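Local structure of malic enzyme (Entamoeba histolytica, 3NV9) at residues F58-F61 with N62-Y65; P189-D193 with D194-T198; G286-A289 with E290-G294; K315-G318 with E319-V323; E451-E454 with S455-L459. The protein probably catalyses the oxidative decarboxylation of malate to pyruvate with a nicotinamide cofactor, working as an entangled dimer. All coordinates share one frame; numbering follows the deposited sequence.

Contact 1. Residues F58-F61 with N62-Y65; sequences FNWF and NAYY
Trp60, just before the short helix 61-64 of the malic enzyme N-terminal domain, and Tyr64, its last residue, sit one turn apart. Their planes are nearly parallel, yet the Trp60 six-membered ring and the Tyr64 ring are slid so far that their centroids stand 5.9 Å apart and hardly overlap. The side chains touch through Trp60 CB and Tyr64 CE2, 3.9 Å apart, and at Trp60 CE3, which lies beside the Tyr64 hydroxyl. In the backbone, Trp60 O accepts from two donors: Ala63 N reaches it from above the carbonyl plane at 3.0 Å, while Tyr64 N comes in that plane at 3.3 Å. One bond spans three residues and the other four, so this first turn mixes 3-10 and alpha spacing. Asn59 and Asn62 run side by side with their amides turned 39° from each other; Asn59 OD1 and Asn62 ND2 are near, but poorly aligned for a hydrogen bond.

Further out, Tyr64 OH is bonded to Thr54 O. The second subunit supplies Ala6 O for Trp60 NE1 and lays Phe468 edge-to-face with the indole, while its Asn358 and Lys120 meet Tyr65 OH. The chain leaves helical geometry at Tyr65, where CG lies anti to the backbone N (chi1 -164°) and the ring leads away from the turn, although Tyr65 CB still rests 3.1 Å from Phe61 O.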
loop_
_atom_site.group_PDB
_atom_site.type_symbol
_atom_site.label_atom_id
_atom_site.label_comp_id
_atom_site.label_asym_id
_atom_site.label_seq_id
_atom_site.Cartn_x
_atom_site.Cartn_y
_atom_site.Cartn_z
ATOM N N PHE A 58 20.226 3.026 15.633
ATOM C CA PHE A 58 20.661 3.182 14.245
ATOM C C PHE A 58 21.065 1.835 13.608
ATOM O O PHE A 58 20.602 1.494 12.508
ATOM C CB PHE A 58 21.838 4.203 14.174
ATOM C CG PHE A 58 22.529 4.260 12.801
ATOM C CD1 PHE A 58 22.076 5.162 11.798
ATOM C CD2 PHE A 58 23.547 3.346 12.488
ATOM C CE1 PHE A 58 22.692 5.176 10.520
ATOM C CE2 PHE A 58 24.154 3.361 11.222
ATOM C CZ PHE A 58 23.726 4.269 10.243
ATOM N N ASN A 59 21.907 1.059 14.301
ATOM C CA ASN A 59 22.371 -0.180 13.730
ATOM C C ASN A 59 21.341 -1.161 13.347
ATOM O O ASN A 59 21.609 -1.992 12.463
ATOM C CB ASN A 59 23.470 -0.840 14.536
ATOM C CG ASN A 59 24.687 0.025 14.590
ATOM O OD1 ASN A 59 25.266 0.376 13.551
ATOM N ND2 ASN A 59 25.054 0.438 15.798
ATOM N N TRP A 60 20.173 -1.100 13.982
ATOM C CA TRP A 60 19.047 -1.891 13.471
ATOM C C TRP A 60 18.812 -1.689 11.961
ATOM O O TRP A 60 18.244 -2.581 11.356
ATOM C CB TRP A 60 17.737 -1.631 14.253
ATOM C CG TRP A 60 17.735 -2.447 15.534
ATOM C CD1 TRP A 60 18.035 -1.998 16.808
ATOM C CD2 TRP A 60 17.502 -3.854 15.636
ATOM N NE1 TRP A 60 17.951 -3.053 17.688
ATOM C CE2 TRP A 60 17.618 -4.198 16.994
ATOM C CE3 TRP A 60 17.174 -4.851 14.705
ATOM C CZ2 TRP A 60 17.454 -5.508 17.451
ATOM C CZ3 TRP A 60 16.994 -6.154 15.152
ATOM C CH2 TRP A 60 17.145 -6.475 16.522
ATOM N N PHE A 61 19.213 -0.551 11.357
ATOM C CA PHE A 61 18.869 -0.356 9.930
ATOM C C PHE A 61 19.704 -1.296 9.094
ATOM O O PHE A 61 19.276 -1.755 8.047
ATOM C CB PHE A 61 19.115 1.065 9.424
ATOM C CG PHE A 61 18.207 2.087 9.991
ATOM C CD1 PHE A 61 16.815 1.977 9.849
ATOM C CD2 PHE A 61 18.738 3.200 10.645
ATOM C CE1 PHE A 61 15.965 2.969 10.373
ATOM C CE2 PHE A 61 17.899 4.215 11.167
ATOM C CZ PHE A 61 16.516 4.101 11.026
ATOM N N ASN A 62 20.896 -1.604 9.591
ATOM C CA ASN A 62 21.745 -2.632 9.014
ATOM C C ASN A 62 21.128 -4.023 8.915
ATOM O O ASN A 62 21.540 -4.819 8.073
ATOM C CB ASN A 62 23.098 -2.643 9.746
ATOM C CG ASN A 62 23.743 -1.295 9.710
ATOM O OD1 ASN A 62 23.576 -0.566 8.704
ATOM N ND2 ASN A 62 24.395 -0.894 10.812
ATOM N N ALA A 63 20.099 -4.296 9.710
ATOM C CA ALA A 63 19.342 -5.534 9.552
ATOM C C ALA A 63 18.162 -5.379 8.613
ATOM O O ALA A 63 17.743 -6.330 7.923
ATOM C CB ALA A 63 18.851 -6.055 10.938
ATOM N N TYR A 64 17.602 -4.184 8.599
ATOM C CA TYR A 64 16.377 -3.942 7.842
ATOM C C TYR A 64 16.654 -3.535 6.385
ATOM O O TYR A 64 15.737 -3.374 5.566
ATOM C CB TYR A 64 15.603 -2.821 8.521
ATOM C CG TYR A 64 15.072 -3.115 9.917
ATOM C CD1 TYR A 64 14.526 -4.374 10.249
ATOM C CD2 TYR A 64 15.051 -2.113 10.888
ATOM C CE1 TYR A 64 14.027 -4.622 11.536
ATOM C CE2 TYR A 64 14.528 -2.358 12.182
ATOM C CZ TYR A 64 14.041 -3.609 12.483
ATOM O OH TYR A 64 13.524 -3.828 13.725
ATOM N N TYR A 65 17.920 -3.352 6.090
ATOM C CA TYR A 65 18.360 -2.657 4.876
ATOM C C TYR A 65 19.775 -3.209 4.607
ATOM O O TYR A 65 20.206 -4.159 5.251
ATOM C CB TYR A 65 18.391 -1.165 5.182
ATOM C CG TYR A 65 18.456 -0.232 4.010
ATOM C CD1 TYR A 65 17.486 -0.259 3.035
ATOM C CD2 TYR A 65 19.468 0.759 3.933
ATOM C CE1 TYR A 65 17.525 0.613 1.970
ATOM C CE2 TYR A 65 19.548 1.636 2.866
ATOM C CZ TYR A 65 18.554 1.547 1.866
ATOM O OH TYR A 65 18.528 2.422 0.794
#

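Contact 2. Residues P189-D193 with D194-T198; sequences PVWHD and DQQGT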
loop_
_atom_site.group_PDB
_atom_site.type_symbol
_atom_site.label_atom_id
_atom_site.label_comp_id
_atom_site.label_asym_id
_atom_site.label_seq_id
_atom_site.Cartn_x
_atom_site.Cartn_y
_atom_site.Cartn_z
ATOM N N PRO A 189 -5.516 -16.011 -2.552
ATOM C CA PRO A 189 -6.953 -15.874 -2.702
ATOM C C PRO A 189 -7.397 -14.521 -3.285
ATOM O O PRO A 189 -6.960 -13.457 -2.807
ATOM C CB PRO A 189 -7.475 -15.982 -1.247
ATOM C CG PRO A 189 -6.348 -15.546 -0.426
ATOM C CD PRO A 189 -5.130 -16.130 -1.141
ATOM N N VAL A 190 -8.285 -14.603 -4.289
ATOM C CA VAL A 190 -8.917 -13.461 -4.917
ATOM C C VAL A 190 -10.427 -13.600 -4.835
ATOM O O VAL A 190 -10.985 -14.653 -5.164
ATOM C CB VAL A 190 -8.495 -13.328 -6.426
ATOM C CG1 VAL A 190 -9.179 -12.111 -7.120
ATOM C CG2 VAL A 190 -7.021 -13.195 -6.486
ATOM N N TRP A 191 -11.090 -12.544 -4.402
ATOM C CA TRP A 191 -12.534 -12.590 -4.265
ATOM C C TRP A 191 -13.036 -11.191 -4.580
ATOM O O TRP A 191 -12.245 -10.276 -4.715
ATOM C CB TRP A 191 -12.930 -13.096 -2.864
ATOM C CG TRP A 191 -13.031 -12.058 -1.809
ATOM C CD1 TRP A 191 -12.156 -11.035 -1.585
ATOM C CD2 TRP A 191 -14.062 -11.941 -0.795
ATOM N NE1 TRP A 191 -12.584 -10.284 -0.497
ATOM C CE2 TRP A 191 -13.759 -10.810 -0.018
ATOM C CE3 TRP A 191 -15.221 -12.677 -0.485
ATOM C CZ2 TRP A 191 -14.567 -10.403 1.060
ATOM C CZ3 TRP A 191 -16.020 -12.278 0.597
ATOM C CH2 TRP A 191 -15.688 -11.157 1.343
ATOM N N HIS A 192 -14.339 -11.036 -4.705
ATOM C CA HIS A 192 -14.935 -9.772 -5.063
ATOM C C HIS A 192 -15.946 -9.450 -3.918
ATOM O O HIS A 192 -16.940 -10.137 -3.725
ATOM C CB HIS A 192 -15.506 -9.873 -6.508
ATOM C CG HIS A 192 -16.302 -8.678 -6.971
ATOM N ND1 HIS A 192 -16.178 -7.420 -6.426
ATOM C CD2 HIS A 192 -17.194 -8.549 -7.974
ATOM C CE1 HIS A 192 -17.002 -6.578 -7.035
ATOM N NE2 HIS A 192 -17.628 -7.242 -7.984
ATOM N N ASP A 193 -15.604 -8.448 -3.099
ATOM C CA ASP A 193 -16.329 -8.135 -1.877
ATOM C C ASP A 193 -17.806 -7.938 -2.201
ATOM O O ASP A 193 -18.657 -8.473 -1.511
ATOM C CB ASP A 193 -15.729 -6.861 -1.261
ATOM C CG ASP A 193 -16.182 -6.582 0.184
ATOM O OD1 ASP A 193 -16.786 -7.472 0.827
ATOM O OD2 ASP A 193 -15.954 -5.430 0.648
ATOM N N ASP A 194 -18.117 -7.189 -3.262
ATOM C CA ASP A 194 -19.534 -7.016 -3.671
ATOM C C ASP A 194 -20.273 -8.311 -4.034
ATOM O O ASP A 194 -21.494 -8.315 -4.048
ATOM C CB ASP A 194 -19.628 -6.082 -4.855
ATOM C CG ASP A 194 -19.031 -4.785 -4.563
ATOM O OD1 ASP A 194 -19.733 -3.931 -3.971
ATOM O OD2 ASP A 194 -17.849 -4.625 -4.912
ATOM N N GLN A 195 -19.537 -9.377 -4.334
ATOM C CA GLN A 195 -20.167 -10.665 -4.618
ATOM C C GLN A 195 -20.342 -11.434 -3.303
ATOM O O GLN A 195 -21.328 -11.214 -2.642
ATOM C CB GLN A 195 -19.410 -11.453 -5.692
ATOM C CG GLN A 195 -19.717 -10.989 -7.144
ATOM C CD GLN A 195 -18.817 -11.667 -8.148
ATOM O OE1 GLN A 195 -18.853 -12.877 -8.331
ATOM N NE2 GLN A 195 -17.938 -10.902 -8.741
ATOM N N GLN A 196 -19.394 -12.275 -2.891
ATOM C CA GLN A 196 -19.624 -13.084 -1.673
ATOM C C GLN A 196 -19.697 -12.245 -0.327
ATOM O O GLN A 196 -20.429 -12.570 0.599
ATOM C CB GLN A 196 -18.547 -14.165 -1.552
ATOM C CG GLN A 196 -18.435 -15.145 -2.710
ATOM C CD GLN A 196 -17.092 -15.863 -2.687
ATOM O OE1 GLN A 196 -16.043 -15.208 -2.637
ATOM N NE2 GLN A 196 -17.117 -17.221 -2.693
ATOM N N GLY A 197 -18.943 -11.149 -0.268
ATOM C CA GLY A 197 -18.955 -10.275 0.892
ATOM C C GLY A 197 -20.333 -9.774 1.226
ATOM O O GLY A 197 -20.831 -10.022 2.333
ATOM N N THR A 198 -20.956 -9.084 0.273
ATOM C CA THR A 198 -22.340 -8.606 0.414
ATOM C C THR A 198 -23.338 -9.728 0.663
ATOM O O THR A 198 -24.236 -9.590 1.434
ATOM C CB THR A 198 -22.774 -7.792 -0.842
ATOM O OG1 THR A 198 -21.935 -6.636 -0.967
ATOM C CG2 THR A 198 -24.274 -7.366 -0.768
HETATM O O HOH W 1 -16.471 -13.273 -4.375
#
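Trp191 and Gly197 meet where strand 190-192 gives way to helix 193-213. The indole is set by its first torsion: CG lies between the backbone N and the carbonyl carbon (chi1 87°), which swings the six-membered ring back across the opening turn of the helix. There Trp191 CH2 lies 3.4 Å from Gly197 CA, a close approach at a residue without a side chain. Gln196 flanks the same indole: its OE1 stands at the ring edge, in plane, 3.4 Å from Trp191 CE3, and the amide is turned 53° from the ring. Its extended chain also carries the amide to a water that His192 N donates to, and Gln196 NE2 ends on Ile378 O and Asp380 OD1.

His192 follows a different torsion, CG anti to the backbone N (chi1 173°). One imidazole face then lies under Gln195 N, 4.2 Å above the ring plane and over its centre. Asp194 OD2 approaches His192 CE1 to 3.0 Å, with the carboxylate plane turned steeply against the ring, while the same oxygen is bonded to Asp169 N.

The backbone ties these groups together. Gln195 N donates to His192 O at 2.8 Å, from well above the carbonyl plane, and Thr198 N donates to Asp193 O at 3.0 Å, nearly along the C=O axis. Because that second bond spans five residues, the helix opens with a widened, pi-type turn, directly after strand 190-192, outermost within this chain in a parallel sheet beside strand 164-167.

Contact 3. Residues G286-A289 with E290-G294; sequences GSIA and EACVG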
loop_
_atom_site.group_PDB
_atom_site.type_symbol
_atom_site.label_atom_id
_atom_site.label_comp_id
_atom_site.label_asym_id
_atom_site.label_seq_id
_atom_site.Cartn_x
_atom_site.Cartn_y
_atom_site.Cartn_z
ATOM N N GLY A 286 -44.897 -11.429 -14.211
ATOM C CA GLY A 286 -44.904 -10.492 -15.307
ATOM C C GLY A 286 -44.699 -9.065 -14.884
ATOM O O GLY A 286 -44.588 -8.192 -15.731
ATOM N N SER A 287 -44.678 -8.829 -13.573
ATOM C CA SER A 287 -44.333 -7.518 -13.028
ATOM C C SER A 287 -43.931 -7.604 -11.545
ATOM O O SER A 287 -44.509 -8.399 -10.766
ATOM C CB SER A 287 -45.497 -6.541 -13.193
ATOM O OG SER A 287 -46.511 -6.797 -12.241
ATOM N N ILE A 288 -42.966 -6.764 -11.160
ATOM C CA ILE A 288 -42.512 -6.686 -9.766
ATOM C C ILE A 288 -43.705 -6.699 -8.833
ATOM O O ILE A 288 -43.685 -7.406 -7.838
ATOM C CB ILE A 288 -41.651 -5.430 -9.460
ATOM C CG1 ILE A 288 -40.413 -5.381 -10.345
ATOM C CG2 ILE A 288 -41.241 -5.423 -7.989
ATOM C CD1 ILE A 288 -39.738 -3.982 -10.407
ATOM N N ALA A 289 -44.736 -5.918 -9.152
ATOM C CA ALA A 289 -45.976 -5.834 -8.337
ATOM C C ALA A 289 -46.762 -7.161 -8.225
ATOM O O ALA A 289 -47.398 -7.417 -7.196
ATOM C CB ALA A 289 -46.886 -4.711 -8.861
ATOM N N GLU A 290 -46.742 -7.975 -9.292
ATOM C CA GLU A 290 -47.380 -9.296 -9.282
ATOM C C GLU A 290 -46.554 -10.187 -8.362
ATOM O O GLU A 290 -47.076 -10.929 -7.540
ATOM C CB GLU A 290 -47.471 -9.914 -10.702
ATOM C CG GLU A 290 -48.673 -9.358 -11.594
ATOM C CD GLU A 290 -48.561 -9.680 -13.124
ATOM O OE1 GLU A 290 -48.605 -8.738 -13.955
ATOM O OE2 GLU A 290 -48.437 -10.881 -13.485
ATOM N N ALA A 291 -45.251 -10.108 -8.516
ATOM C CA ALA A 291 -44.372 -10.863 -7.671
ATOM C C ALA A 291 -44.576 -10.530 -6.172
ATOM O O ALA A 291 -44.666 -11.428 -5.354
ATOM C CB ALA A 291 -42.949 -10.633 -8.095
ATOM N N CYS A 292 -44.711 -9.250 -5.836
ATOM C CA CYS A 292 -44.627 -8.826 -4.465
ATOM C C CYS A 292 -45.805 -9.206 -3.596
ATOM O O CYS A 292 -45.639 -9.471 -2.397
ATOM C CB CYS A 292 -44.362 -7.318 -4.379
ATOM S SG CYS A 292 -42.663 -6.918 -4.736
ATOM N N VAL A 293 -47.008 -9.205 -4.162
ATOM C CA VAL A 293 -48.198 -9.579 -3.364
ATOM C C VAL A 293 -47.986 -10.943 -2.692
ATOM O O VAL A 293 -47.499 -11.901 -3.310
ATOM C CB VAL A 293 -49.534 -9.437 -4.196
ATOM C CG1 VAL A 293 -49.295 -9.746 -5.679
ATOM C CG2 VAL A 293 -50.709 -10.249 -3.575
ATOM N N GLY A 294 -48.270 -10.989 -1.402
ATOM C CA GLY A 294 -47.977 -12.162 -0.588
ATOM C C GLY A 294 -46.519 -12.524 -0.316
ATOM O O GLY A 294 -46.250 -13.534 0.338
#
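Ser287 is the N-cap of helix 288-292: its OG accepts from Glu290 N at 3.2 Å. The hydroxyl sits between the backbone N and the carbonyl carbon (chi1 76°), a rotation that turns it back over the first helical turn. The carbonyl of the same residue begins the regular ladder: Ala291 N reaches Ser287 O at 2.9 Å in an almost straight bond (168°), and Cys292 N donates to Ile288 O, also at 2.9 Å.

The packed side belongs to Ile288, Ala291 and Cys292. Ile288 CG2, anti to its own backbone N, lies against Cys292 SG at 3.9 Å, and Trp313 of helix 311-315 covers both residues. Ala291 meets Val223 and Val249, so this flank of the short helix rests on strands 222-225 and 248-252 of the nucleotide-binding domain.

The other side is looser. Glu290 is exposed; its extended chain returns along Ser287, and the link from Ser287 OG to Glu290 OE1 is weak at 3.3 Å. Val293, also exposed, is the first residue to leave the helix; its CG1 touches Ala289 O at 3.4 Å.

A bound glycerol, probably from the crystallisation liquor, is hydrogen-bonded to Ala289 N and weakly to Ile288 N. In this crystal the glycerol and the serine together thus supply partners to the first-turn amides, and the Glu290 carboxylate lies where the positive end of the helix dipole would probably favour its charged form.

Contact 4. Residues K315-G318 with E319-V323; sequences KSMG and EKPIV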
loop_
_atom_site.group_PDB
_atom_site.type_symbol
_atom_site.label_atom_id
_atom_site.label_comp_id
_atom_site.label_asym_id
_atom_site.label_seq_id
_atom_site.Cartn_x
_atom_site.Cartn_y
_atom_site.Cartn_z
ATOM N N LYS A 315 -46.757 -2.926 0.948
ATOM C CA LYS A 315 -48.112 -3.021 1.437
ATOM C C LYS A 315 -48.780 -4.323 0.983
ATOM O O LYS A 315 -49.593 -4.862 1.685
ATOM C CB LYS A 315 -48.871 -1.792 0.905
ATOM C CG LYS A 315 -50.235 -1.551 1.481
ATOM C CD LYS A 315 -50.725 -0.124 1.141
ATOM C CE LYS A 315 -51.635 -0.062 -0.129
ATOM N NZ LYS A 315 -53.068 -0.464 0.185
ATOM N N SER A 316 -48.439 -4.810 -0.207
ATOM C CA SER A 316 -49.066 -6.025 -0.733
ATOM C C SER A 316 -48.395 -7.308 -0.228
ATOM O O SER A 316 -48.899 -8.399 -0.436
ATOM C CB SER A 316 -49.077 -6.009 -2.259
ATOM O OG SER A 316 -47.823 -6.389 -2.801
ATOM N N MET A 317 -47.250 -7.177 0.436
ATOM C CA MET A 317 -46.543 -8.348 0.955
ATOM C C MET A 317 -47.315 -9.037 2.085
ATOM O O MET A 317 -48.300 -8.511 2.584
ATOM C CB MET A 317 -45.133 -7.939 1.406
ATOM C CG MET A 317 -44.219 -7.579 0.237
ATOM S SD MET A 317 -42.491 -7.512 0.747
ATOM C CE MET A 317 -42.601 -6.065 1.722
ATOM N N GLY A 318 -46.866 -10.219 2.479
ATOM C CA GLY A 318 -47.521 -10.969 3.564
ATOM C C GLY A 318 -47.313 -10.493 5.015
ATOM O O GLY A 318 -47.037 -9.318 5.310
ATOM N N GLU A 319 -47.489 -11.434 5.929
ATOM C CA GLU A 319 -47.364 -11.197 7.343
ATOM C C GLU A 319 -45.902 -10.807 7.642
ATOM O O GLU A 319 -44.949 -11.522 7.271
ATOM C CB GLU A 319 -47.778 -12.494 8.026
ATOM C CG GLU A 319 -47.344 -12.655 9.466
ATOM C CD GLU A 319 -48.381 -12.136 10.462
ATOM O OE1 GLU A 319 -48.749 -10.924 10.376
ATOM O OE2 GLU A 319 -48.802 -12.957 11.326
ATOM N N LYS A 320 -45.732 -9.630 8.249
ATOM C CA LYS A 320 -44.415 -9.189 8.751
ATOM C C LYS A 320 -43.322 -9.112 7.648
ATOM O O LYS A 320 -42.314 -9.870 7.629
ATOM C CB LYS A 320 -43.999 -9.994 10.004
ATOM C CG LYS A 320 -44.875 -9.728 11.267
ATOM C CD LYS A 320 -44.352 -10.537 12.482
ATOM C CE LYS A 320 -45.066 -10.204 13.779
ATOM N NZ LYS A 320 -46.524 -10.567 13.867
ATOM N N PRO A 321 -43.528 -8.205 6.691
ATOM C CA PRO A 321 -42.547 -8.138 5.624
ATOM C C PRO A 321 -41.084 -7.817 6.079
ATOM O O PRO A 321 -40.838 -6.936 6.924
ATOM C CB PRO A 321 -43.070 -7.014 4.740
ATOM C CG PRO A 321 -44.524 -6.874 5.101
ATOM C CD PRO A 321 -44.616 -7.238 6.520
ATOM N N ILE A 322 -40.147 -8.557 5.505
ATOM C CA ILE A 322 -38.753 -8.289 5.611
ATOM C C ILE A 322 -38.328 -7.578 4.318
ATOM O O ILE A 322 -38.447 -8.162 3.256
ATOM C CB ILE A 322 -37.999 -9.591 5.724
ATOM C CG1 ILE A 322 -38.265 -10.206 7.095
ATOM C CG2 ILE A 322 -36.512 -9.393 5.509
ATOM C CD1 ILE A 322 -37.884 -11.681 7.127
ATOM N N VAL A 323 -37.824 -6.347 4.431
ATOM C CA VAL A 323 -37.396 -5.572 3.265
ATOM C C VAL A 323 -35.942 -5.120 3.392
ATOM O O VAL A 323 -35.640 -4.370 4.293
ATOM C CB VAL A 323 -38.266 -4.321 3.119
ATOM C CG1 VAL A 323 -37.825 -3.474 1.951
ATOM C CG2 VAL A 323 -39.825 -4.711 3.042
#
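The pyrrolidine ring of Pro321 meets Met317 through CB and CG, and the Gly318 carbonyl through CG and CD. Met317 CB stands 3.9 Å from Pro321 CG, and Met317 SD is 4.1 Å from Pro321 CB. Gly318 O comes within 3.4 Å of Pro321 CD, a carbon-oxygen approach in a turn that no hydrogen bond crosses between the two segments. The thioether is extended at chi2 and then folds at chi3 (-70°), turning the methyl group toward Pro321 and Val323, as modelled. That place is doubtful, since Met317 CE lies nearer to Pro321 CB than carbons can sit.

This is a helix-to-strand connection of the Rossmann-type nucleotide-binding domain, leading from helix 311-315 into strand 322-325, an inner strand between 297-300 and 345-348. Backbone bonds join Gly318 to Ala295 and Ile322 to Asp296, just ahead of strand 297-300, and Pro321 to Ile345 of strand 345-348. At the bend before the proline, Lys320 has positive phi (59°) and forms a cation-pi pair with Tyr344, while Glu319 O accepts from Lys215 NZ.

Contact 5. Residues E451-E454 with S455-L459; sequences EARE and SAQLL. With SO4 (sulfate ion), chain E.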
loop_
_atom_site.group_PDB
_atom_site.type_symbol
_atom_site.label_atom_id
_atom_site.label_comp_id
_atom_site.label_asym_id
_atom_site.label_seq_id
_atom_site.Cartn_x
_atom_site.Cartn_y
_atom_site.Cartn_z
ATOM N N GLU A 451 -4.560 -5.742 19.159
ATOM C CA GLU A 451 -3.356 -4.951 18.959
ATOM C C GLU A 451 -3.607 -3.749 18.019
ATOM O O GLU A 451 -3.087 -2.650 18.239
ATOM C CB GLU A 451 -2.241 -5.824 18.355
ATOM C CG GLU A 451 -1.322 -6.579 19.379
ATOM C CD GLU A 451 -0.864 -5.692 20.553
ATOM O OE1 GLU A 451 -0.135 -4.691 20.326
ATOM O OE2 GLU A 451 -1.270 -5.977 21.714
ATOM N N ALA A 452 -4.413 -3.952 16.990
ATOM C CA ALA A 452 -4.649 -2.900 15.994
ATOM C C ALA A 452 -5.496 -1.805 16.603
ATOM O O ALA A 452 -5.179 -0.612 16.464
ATOM C CB ALA A 452 -5.317 -3.483 14.708
ATOM N N ARG A 453 -6.561 -2.218 17.300
ATOM C CA ARG A 453 -7.458 -1.276 17.967
ATOM C C ARG A 453 -6.783 -0.457 19.042
ATOM O O ARG A 453 -6.895 0.801 19.062
ATOM C CB ARG A 453 -8.718 -1.998 18.486
ATOM C CG ARG A 453 -9.506 -2.595 17.335
ATOM C CD ARG A 453 -10.745 -3.468 17.770
ATOM N NE ARG A 453 -11.814 -2.670 18.383
ATOM C CZ ARG A 453 -12.781 -2.067 17.702
ATOM N NH1 ARG A 453 -12.839 -2.155 16.377
ATOM N NH2 ARG A 453 -13.715 -1.392 18.344
ATOM N N GLU A 454 -6.013 -1.145 19.896
ATOM C CA GLU A 454 -5.291 -0.476 20.963
ATOM C C GLU A 454 -4.161 0.383 20.425
ATOM O O GLU A 454 -3.856 1.432 20.971
ATOM C CB GLU A 454 -4.751 -1.492 21.994
ATOM C CG GLU A 454 -5.858 -2.272 22.704
ATOM C CD GLU A 454 -5.337 -3.354 23.696
ATOM O OE1 GLU A 454 -4.085 -3.614 23.787
ATOM O OE2 GLU A 454 -6.204 -3.951 24.386
ATOM N N SER A 455 -3.499 -0.060 19.380
ATOM C CA SER A 455 -2.508 0.832 18.773
ATOM C C SER A 455 -3.160 2.120 18.296
ATOM O O SER A 455 -2.694 3.234 18.608
ATOM C CB SER A 455 -1.842 0.176 17.589
ATOM O OG SER A 455 -1.088 -0.887 18.066
ATOM N N ALA A 456 -4.245 1.959 17.548
ATOM C CA ALA A 456 -5.000 3.120 17.042
ATOM C C ALA A 456 -5.501 4.037 18.193
ATOM O O ALA A 456 -5.408 5.261 18.120
ATOM C CB ALA A 456 -6.128 2.655 16.139
ATOM N N GLN A 457 -5.986 3.433 19.282
ATOM C CA GLN A 457 -6.540 4.215 20.396
ATOM C C GLN A 457 -5.448 5.014 21.072
ATOM O O GLN A 457 -5.641 6.170 21.389
ATOM C CB GLN A 457 -7.312 3.308 21.392
ATOM C CG GLN A 457 -8.729 2.814 20.852
ATOM C CD GLN A 457 -9.124 1.371 21.337
ATOM O OE1 GLN A 457 -8.526 0.820 22.309
ATOM N NE2 GLN A 457 -10.130 0.756 20.642
ATOM N N LEU A 458 -4.277 4.396 21.222
ATOM C CA LEU A 458 -3.149 5.039 21.837
ATOM C C LEU A 458 -2.743 6.243 21.020
ATOM O O LEU A 458 -2.387 7.241 21.594
ATOM C CB LEU A 458 -1.974 4.071 21.979
ATOM C CG LEU A 458 -0.724 4.525 22.749
ATOM C CD1 LEU A 458 -1.129 5.111 24.135
ATOM C CD2 LEU A 458 0.231 3.376 22.956
ATOM N N LEU A 459 -2.782 6.149 19.686
ATOM C CA LEU A 459 -2.335 7.256 18.833
ATOM C C LEU A 459 -3.261 8.482 18.962
ATOM O O LEU A 459 -2.781 9.615 19.010
ATOM C CB LEU A 459 -2.172 6.782 17.371
ATOM C CG LEU A 459 -0.971 5.870 17.124
ATOM C CD1 LEU A 459 -0.807 5.533 15.700
ATOM C CD2 LEU A 459 0.376 6.507 17.616
HETATM S S SO4 E . -12.379 -1.750 21.916
HETATM O O1 SO4 E . -12.510 -3.085 22.497
HETATM O O2 SO4 E . -11.895 -0.825 22.941
HETATM O O3 SO4 E . -11.403 -1.889 20.809
HETATM O O4 SO4 E . -13.659 -1.238 21.424
#
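Arg453 and Gln457 are brought to one sulfate by two bends. The arginine runs out with CG anti to its carbonyl carbon, stays extended at chi2, and folds at chi3 (68°) so that NE and NH2 both address the anion; the glutamine bends at chi2 (146°) and brings its amide across from the next turn. Sulfate O3 is held twice, by Arg453 NE at 2.6 Å and by Gln457 NE2 at 2.9 Å. Arg453 NH2 adds a virtually straight bond (179°) to sulfate O4, 3.1 Å away. The sulfur lies at the guanidinium edge, in its plane, so the anion is met by two nitrogens of the same group. The ion probably came from the crystallisation liquor. Tyr126 backs the site: its ring makes a cation-pi pair with Arg453, its carbonyl takes Arg453 NH1, and its hydroxyl is bonded to Gln457 NE2.

All this is built on the regular four-residue spacing of the alpha-helix 438-461. Ala456 N donates to Ala452 O, Gln457 N to Arg453 O and Leu458 N to Glu454 O, at 2.8 to 3.0 Å. Elsewhere on the helix, Ser455 turns its hydroxyl back against the preceding turn. Ser455 OG gives its proton to Glu451 O at 2.7 Å, and Ser455 N reaches the same Glu451 O at 2.9 Å from the opposite face of the carbonyl plane. Glu451 OE1 is bonded to His464 ND1 of the second subunit, and the same histidine packs on Glu454 and Ser455.

Contacts 3 and 4 are the pair that touch: Gly294 N lies 2.8 Å from Ser316 O, probably a hydrogen bond, and their centres are about 12 Å apart in the nucleotide-binding domain. The side chain of Val323 in contact 4 is about 11 Å from the sodium ion bound by Thr348, Arg350 and Pro354. Contact 1 is about 68 Å from contact 3, centre to centre, on the opposite side of the chain's centre. Contacts 1 and 5, about 26 Å apart between centres, both meet the second subunit. Tyr65 of contact 1 reaches Lys120 and Asn359 of that subunit; contact 2 meets the same two residues of its own chain, Asn359 through Thr198 and Lys120 through a long, weak ion pair with Asp193, consistent with entangled subunits.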